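Local coordinates for protein 432aa long hypothetical deoxyribodipyrimidine photolyase (Sulfolobus tokodaii, PDB 2E0I) that probably repairs ultraviolet-induced pyrimidine dimers in DNA by light-driven electron transfer, using one FAD for catalysis and a second as a likely light-harvesting cofactor, at residues N16-C26 and D91-Y99. Residues are numbered along the deposited sequence; the frame is centred on the assembly and turned at random.
Sequences NTGLNYALSEC and DAIYVNEDY. With FAD (flavin-adenine dinucleotide), chain F.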
loop_
_atom_site.group_PDB
_atom_site.type_symbol
_atom_site.label_atom_id
_atom_site.label_comp_id
_atom_site.label_asym_id
_atom_site.label_seq_id
_atom_site.Cartn_x
_atom_site.Cartn_y
_atom_site.Cartn_z
ATOM N N ASN A 16 16.115 1.742 -11.543
ATOM C CA ASN A 16 15.176 0.658 -11.738
ATOM C C ASN A 16 16.051 -0.517 -12.143
ATOM O O ASN A 16 16.542 -0.574 -13.270
ATOM C CB ASN A 16 14.185 1.007 -12.843
ATOM C CG ASN A 16 13.136 -0.062 -13.036
ATOM O OD1 ASN A 16 11.953 0.242 -13.191
ATOM N ND2 ASN A 16 13.561 -1.326 -13.040
ATOM N N THR A 17 16.246 -1.443 -11.206
ATOM C CA THR A 17 17.100 -2.612 -11.408
ATOM C C THR A 17 16.896 -3.351 -12.727
ATOM O O THR A 17 17.781 -3.382 -13.585
ATOM C CB THR A 17 16.937 -3.614 -10.256
ATOM O OG1 THR A 17 17.044 -2.920 -9.003
ATOM C CG2 THR A 17 18.028 -4.679 -10.327
ATOM N N GLY A 18 15.728 -3.950 -12.888
ATOM C CA GLY A 18 15.467 -4.685 -14.103
ATOM C C GLY A 18 15.646 -3.834 -15.336
ATOM O O GLY A 18 16.210 -4.278 -16.334
ATOM N N LEU A 19 15.167 -2.597 -15.275
ATOM C CA LEU A 19 15.280 -1.718 -16.423
ATOM C C LEU A 19 16.747 -1.465 -16.737
ATOM O O LEU A 19 17.141 -1.437 -17.905
ATOM C CB LEU A 19 14.545 -0.405 -16.158
ATOM C CG LEU A 19 14.598 0.612 -17.301
ATOM C CD1 LEU A 19 14.052 -0.015 -18.581
ATOM C CD2 LEU A 19 13.824 1.868 -16.905
ATOM N N ASN A 20 17.558 -1.292 -15.691
ATOM C CA ASN A 20 18.989 -1.056 -15.870
ATOM C C ASN A 20 19.629 -2.208 -16.618
ATOM O O ASN A 20 20.297 -1.990 -17.625
ATOM C CB ASN A 20 19.694 -0.887 -14.532
ATOM C CG ASN A 20 19.544 0.499 -13.972
ATOM O OD1 ASN A 20 19.307 1.462 -14.706
ATOM N ND2 ASN A 20 19.706 0.619 -12.666
ATOM N N TYR A 21 19.427 -3.433 -16.137
ATOM C CA TYR A 21 20.009 -4.583 -16.808
ATOM C C TYR A 21 19.528 -4.650 -18.241
ATOM O O TYR A 21 20.303 -4.930 -19.151
ATOM C CB TYR A 21 19.645 -5.878 -16.093
ATOM C CG TYR A 21 20.468 -6.146 -14.864
ATOM C CD1 TYR A 21 19.942 -5.941 -13.593
ATOM C CD2 TYR A 21 21.776 -6.610 -14.971
ATOM C CE1 TYR A 21 20.699 -6.199 -12.453
ATOM C CE2 TYR A 21 22.544 -6.868 -13.842
ATOM C CZ TYR A 21 21.999 -6.662 -12.587
ATOM O OH TYR A 21 22.747 -6.931 -11.466
ATOM N N ALA A 22 18.248 -4.380 -18.448
ATOM C CA ALA A 22 17.696 -4.417 -19.791
ATOM C C ALA A 22 18.431 -3.447 -20.709
ATOM O O ALA A 22 18.823 -3.800 -21.818
ATOM C CB ALA A 22 16.218 -4.074 -19.757
ATOM N N LEU A 23 18.619 -2.222 -20.235
ATOM C CA LEU A 23 19.284 -1.189 -21.022
ATOM C C LEU A 23 20.744 -1.484 -21.353
ATOM O O LEU A 23 21.237 -1.126 -22.425
ATOM C CB LEU A 23 19.179 0.158 -20.298
ATOM C CG LEU A 23 17.791 0.805 -20.344
ATOM C CD1 LEU A 23 17.722 1.959 -19.354
ATOM C CD2 LEU A 23 17.491 1.273 -21.768
ATOM N N SER A 24 21.436 -2.143 -20.438
ATOM C CA SER A 24 22.834 -2.443 -20.653
ATOM C C SER A 24 23.065 -3.764 -21.381
ATOM O O SER A 24 24.100 -3.938 -22.030
ATOM C CB SER A 24 23.572 -2.444 -19.313
ATOM O OG SER A 24 23.139 -3.513 -18.495
ATOM N N GLU A 25 22.111 -4.687 -21.294
ATOM C CA GLU A 25 22.269 -5.983 -21.947
ATOM C C GLU A 25 21.713 -6.088 -23.368
ATOM O O GLU A 25 22.137 -6.961 -24.112
ATOM C CB GLU A 25 21.666 -7.098 -21.083
ATOM C CG GLU A 25 22.363 -7.309 -19.744
ATOM C CD GLU A 25 21.799 -8.497 -18.955
ATOM O OE1 GLU A 25 22.281 -8.763 -17.824
ATOM O OE2 GLU A 25 20.874 -9.174 -19.461
ATOM N N CYS A 26 20.768 -5.230 -23.750
ATOM C CA CYS A 26 20.217 -5.294 -25.109
ATOM C C CYS A 26 20.514 -4.010 -25.870
ATOM O O CYS A 26 20.897 -3.000 -25.278
ATOM C CB CYS A 26 18.693 -5.519 -25.107
ATOM S SG CYS A 26 18.022 -6.638 -23.828
ATOM N N ASP A 91 13.483 -11.062 -28.343
ATOM C CA ASP A 91 14.605 -11.840 -27.802
ATOM C C ASP A 91 14.503 -12.192 -26.333
ATOM O O ASP A 91 14.615 -13.360 -25.941
ATOM C CB ASP A 91 15.907 -11.083 -28.011
ATOM C CG ASP A 91 16.442 -11.239 -29.404
ATOM O OD1 ASP A 91 15.626 -11.382 -30.355
ATOM O OD2 ASP A 91 17.687 -11.209 -29.539
ATOM N N ALA A 92 14.320 -11.161 -25.517
ATOM C CA ALA A 92 14.216 -11.331 -24.081
ATOM C C ALA A 92 13.166 -10.389 -23.505
ATOM O O ALA A 92 12.725 -9.435 -24.156
ATOM C CB ALA A 92 15.576 -11.068 -23.432
ATOM N N ILE A 93 12.764 -10.684 -22.276
ATOM C CA ILE A 93 11.785 -9.885 -21.556
ATOM C C ILE A 93 12.337 -9.668 -20.158
ATOM O O ILE A 93 12.686 -10.630 -19.469
ATOM C CB ILE A 93 10.429 -10.614 -21.472
ATOM C CG1 ILE A 93 9.743 -10.604 -22.849
ATOM C CG2 ILE A 93 9.564 -9.970 -20.400
ATOM C CD1 ILE A 93 8.432 -11.364 -22.888
ATOM N N TYR A 94 12.436 -8.407 -19.746
ATOM C CA TYR A 94 12.957 -8.094 -18.422
ATOM C C TYR A 94 11.870 -7.533 -17.518
ATOM O O TYR A 94 10.971 -6.841 -17.983
ATOM C CB TYR A 94 14.085 -7.067 -18.517
ATOM C CG TYR A 94 15.363 -7.550 -19.163
ATOM C CD1 TYR A 94 15.422 -7.817 -20.525
ATOM C CD2 TYR A 94 16.521 -7.727 -18.405
ATOM C CE1 TYR A 94 16.596 -8.251 -21.116
ATOM C CE2 TYR A 94 17.702 -8.159 -18.986
ATOM C CZ TYR A 94 17.733 -8.422 -20.341
ATOM O OH TYR A 94 18.893 -8.880 -20.917
ATOM N N VAL A 95 11.950 -7.839 -16.228
ATOM C CA VAL A 95 10.994 -7.331 -15.240
ATOM C C VAL A 95 11.596 -7.382 -13.852
ATOM O O VAL A 95 12.696 -7.886 -13.648
ATOM C CB VAL A 95 9.683 -8.154 -15.173
ATOM C CG1 VAL A 95 9.069 -8.260 -16.548
ATOM C CG2 VAL A 95 9.950 -9.527 -14.584
ATOM N N ASN A 96 10.855 -6.850 -12.897
ATOM C CA ASN A 96 11.274 -6.865 -11.510
ATOM C C ASN A 96 10.273 -7.779 -10.817
ATOM O O ASN A 96 9.076 -7.511 -10.819
ATOM C CB ASN A 96 11.211 -5.454 -10.923
ATOM C CG ASN A 96 12.367 -4.590 -11.368
ATOM O OD1 ASN A 96 12.189 -3.423 -11.694
ATOM N ND2 ASN A 96 13.566 -5.156 -11.364
ATOM N N GLU A 97 10.764 -8.868 -10.245
ATOM C CA GLU A 97 9.914 -9.835 -9.570
ATOM C C GLU A 97 9.148 -9.188 -8.431
ATOM O O GLU A 97 9.602 -8.204 -7.855
ATOM C CB GLU A 97 10.771 -10.948 -8.998
ATOM C CG GLU A 97 11.597 -10.477 -7.823
ATOM C CD GLU A 97 12.389 -11.587 -7.182
ATOM O OE1 GLU A 97 13.069 -11.314 -6.162
ATOM O OE2 GLU A 97 12.329 -12.726 -7.699
ATOM N N ASP A 98 7.978 -9.731 -8.115
ATOM C CA ASP A 98 7.191 -9.219 -7.005
ATOM C C ASP A 98 7.038 -10.397 -6.046
ATOM O O ASP A 98 7.556 -11.473 -6.304
ATOM C CB ASP A 98 5.825 -8.694 -7.459
ATOM C CG ASP A 98 5.274 -7.594 -6.536
ATOM O OD1 ASP A 98 5.541 -7.629 -5.313
ATOM O OD2 ASP A 98 4.559 -6.696 -7.032
ATOM N N TYR A 99 6.310 -10.206 -4.959
ATOM C CA TYR A 99 6.209 -11.243 -3.954
ATOM C C TYR A 99 4.829 -11.709 -3.517
ATOM O O TYR A 99 4.684 -12.235 -2.429
ATOM C CB TYR A 99 7.021 -10.779 -2.743
ATOM C CG TYR A 99 8.421 -10.350 -3.144
ATOM C CD1 TYR A 99 9.420 -11.294 -3.374
ATOM C CD2 TYR A 99 8.718 -9.003 -3.403
ATOM C CE1 TYR A 99 10.669 -10.923 -3.857
ATOM C CE2 TYR A 99 9.970 -8.620 -3.889
ATOM C CZ TYR A 99 10.941 -9.594 -4.116
ATOM O OH TYR A 99 12.185 -9.259 -4.622
HETATM P PA FAD F . -3.195 -6.318 -7.166
HETATM O O1A FAD F . -3.303 -5.982 -5.729
HETATM O O2A FAD F . -3.834 -5.559 -8.262
HETATM O O5B FAD F . -4.221 -7.560 -7.137
HETATM C C5B FAD F . -4.293 -8.469 -8.241
HETATM C C4B FAD F . -5.234 -9.642 -7.950
HETATM O O4B FAD F . -5.091 -9.998 -6.561
HETATM C C3B FAD F . -6.701 -9.245 -8.128
HETATM O O3B FAD F . -7.487 -10.416 -8.370
HETATM C C2B FAD F . -7.017 -8.667 -6.750
HETATM O O2B FAD F . -8.427 -8.727 -6.523
HETATM C C1B FAD F . -6.325 -9.715 -5.878
HETATM N N9A FAD F . -6.085 -9.217 -4.501
HETATM C C8A FAD F . -5.482 -8.075 -4.177
HETATM N N7A FAD F . -5.394 -7.965 -2.854
HETATM C C5A FAD F . -5.946 -9.051 -2.324
HETATM C C6A FAD F . -6.125 -9.512 -1.025
HETATM N N6A FAD F . -5.738 -8.773 0.011
HETATM N N1A FAD F . -6.718 -10.699 -0.828
HETATM C C2A FAD F . -7.139 -11.427 -1.848
HETATM N N3A FAD F . -6.986 -11.017 -3.095
HETATM C C4A FAD F . -6.394 -9.846 -3.370
HETATM N N1 FAD F . 0.024 -3.543 -12.623
HETATM C C2 FAD F . 0.020 -3.892 -13.980
HETATM O O2 FAD F . 1.038 -4.338 -14.504
HETATM N N3 FAD F . -1.164 -3.777 -14.718
HETATM C C4 FAD F . -2.338 -3.326 -14.101
HETATM O O4 FAD F . -3.374 -3.220 -14.758
HETATM C C4X FAD F . -2.334 -2.997 -12.749
HETATM N N5 FAD F . -3.521 -2.610 -12.111
HETATM C C5X FAD F . -3.522 -2.302 -10.745
HETATM C C6 FAD F . -4.721 -2.006 -10.104
HETATM C C7 FAD F . -4.750 -1.790 -8.728
HETATM C C7M FAD F . -6.083 -1.473 -8.046
HETATM C C8 FAD F . -3.568 -1.866 -7.996
HETATM C C8M FAD F . -3.565 -1.635 -6.484
HETATM C C9 FAD F . -2.368 -2.154 -8.641
HETATM C C9A FAD F . -2.337 -2.372 -10.016
HETATM N N10 FAD F . -1.141 -2.717 -10.666
HETATM C C10 FAD F . -1.156 -3.100 -12.014
HETATM C "C1'" FAD F . 0.138 -2.765 -9.919
HETATM C "C2'" FAD F . 0.334 -4.076 -9.157
HETATM O "O2'" FAD F . 0.598 -3.791 -7.779
HETATM C "C3'" FAD F . 1.485 -4.884 -9.765
HETATM O "O3'" FAD F . 1.149 -5.259 -11.105
HETATM C "C4'" FAD F . 1.764 -6.142 -8.938
HETATM O "O4'" FAD F . 2.972 -6.749 -9.405
HETATM C "C5'" FAD F . 0.609 -7.140 -9.055
HETATM O "O5'" FAD F . 0.434 -7.884 -7.846
HETATM P P FAD F . -0.600 -7.363 -6.727
HETATM O O1P FAD F . -0.740 -8.448 -5.729
HETATM O O2P FAD F . -0.195 -6.019 -6.257
HETATM O O3P FAD F . -1.965 -7.275 -7.576
#
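Glu25 OE2 has two partners: the hydroxyl of Tyr94 donates a hydrogen bond to it, with 2.5 Å between Tyr94 OH and Glu25 OE2, and Lys122 of strand 120-124 forms a salt bridge with the same oxygen. The carboxylate oxygen lies at the edge of the phenol ring, in its plane, while the carboxylate as a whole is turned 71° from that ring. The lysine charge probably helps to keep Glu25 ionised and a good acceptor.

How a single aromatic residue can join a strand to a helix is well illustrated by the rest of Tyr94. With CG anti to its own carbonyl carbon (chi1 -69°), the ring is laid along helix 17-25, and one face rests on Ala22, whose CA makes a CH-pi contact 3.8 Å from the ring centroid of Tyr94. The methyl group adds to this, Ala22 CB reaching Tyr94 CG at 3.6 Å. Cys26, disulfide-bonded to Cys3 on the adjoining strand 2-7, brings its sulfur obliquely to the ring, with SG 3.5 Å from Tyr94 CE1. Replacing Tyr94 by an alanine would probably leave a gap over Ala22 and beside the Cys26 sulfur, and deprive Glu25 of its hydroxyl partner.

Nearer the start of the helix the backbones draw together at Gly18, whose CA is 5.3 Å from that of Val95. Beyond the strand, Asp98 accepts a hydrogen bond from FAD O4' through OD2, and its OD1 pairs with Arg9. Helix 17-25 follows strand 2-7 and runs at 155° to strand 92-96, nearly antiparallel, as expected of a helix packed on a parallel sheet with strand order 3-2-1-4-5, the Rossmann-like alpha/beta domain of photolyases.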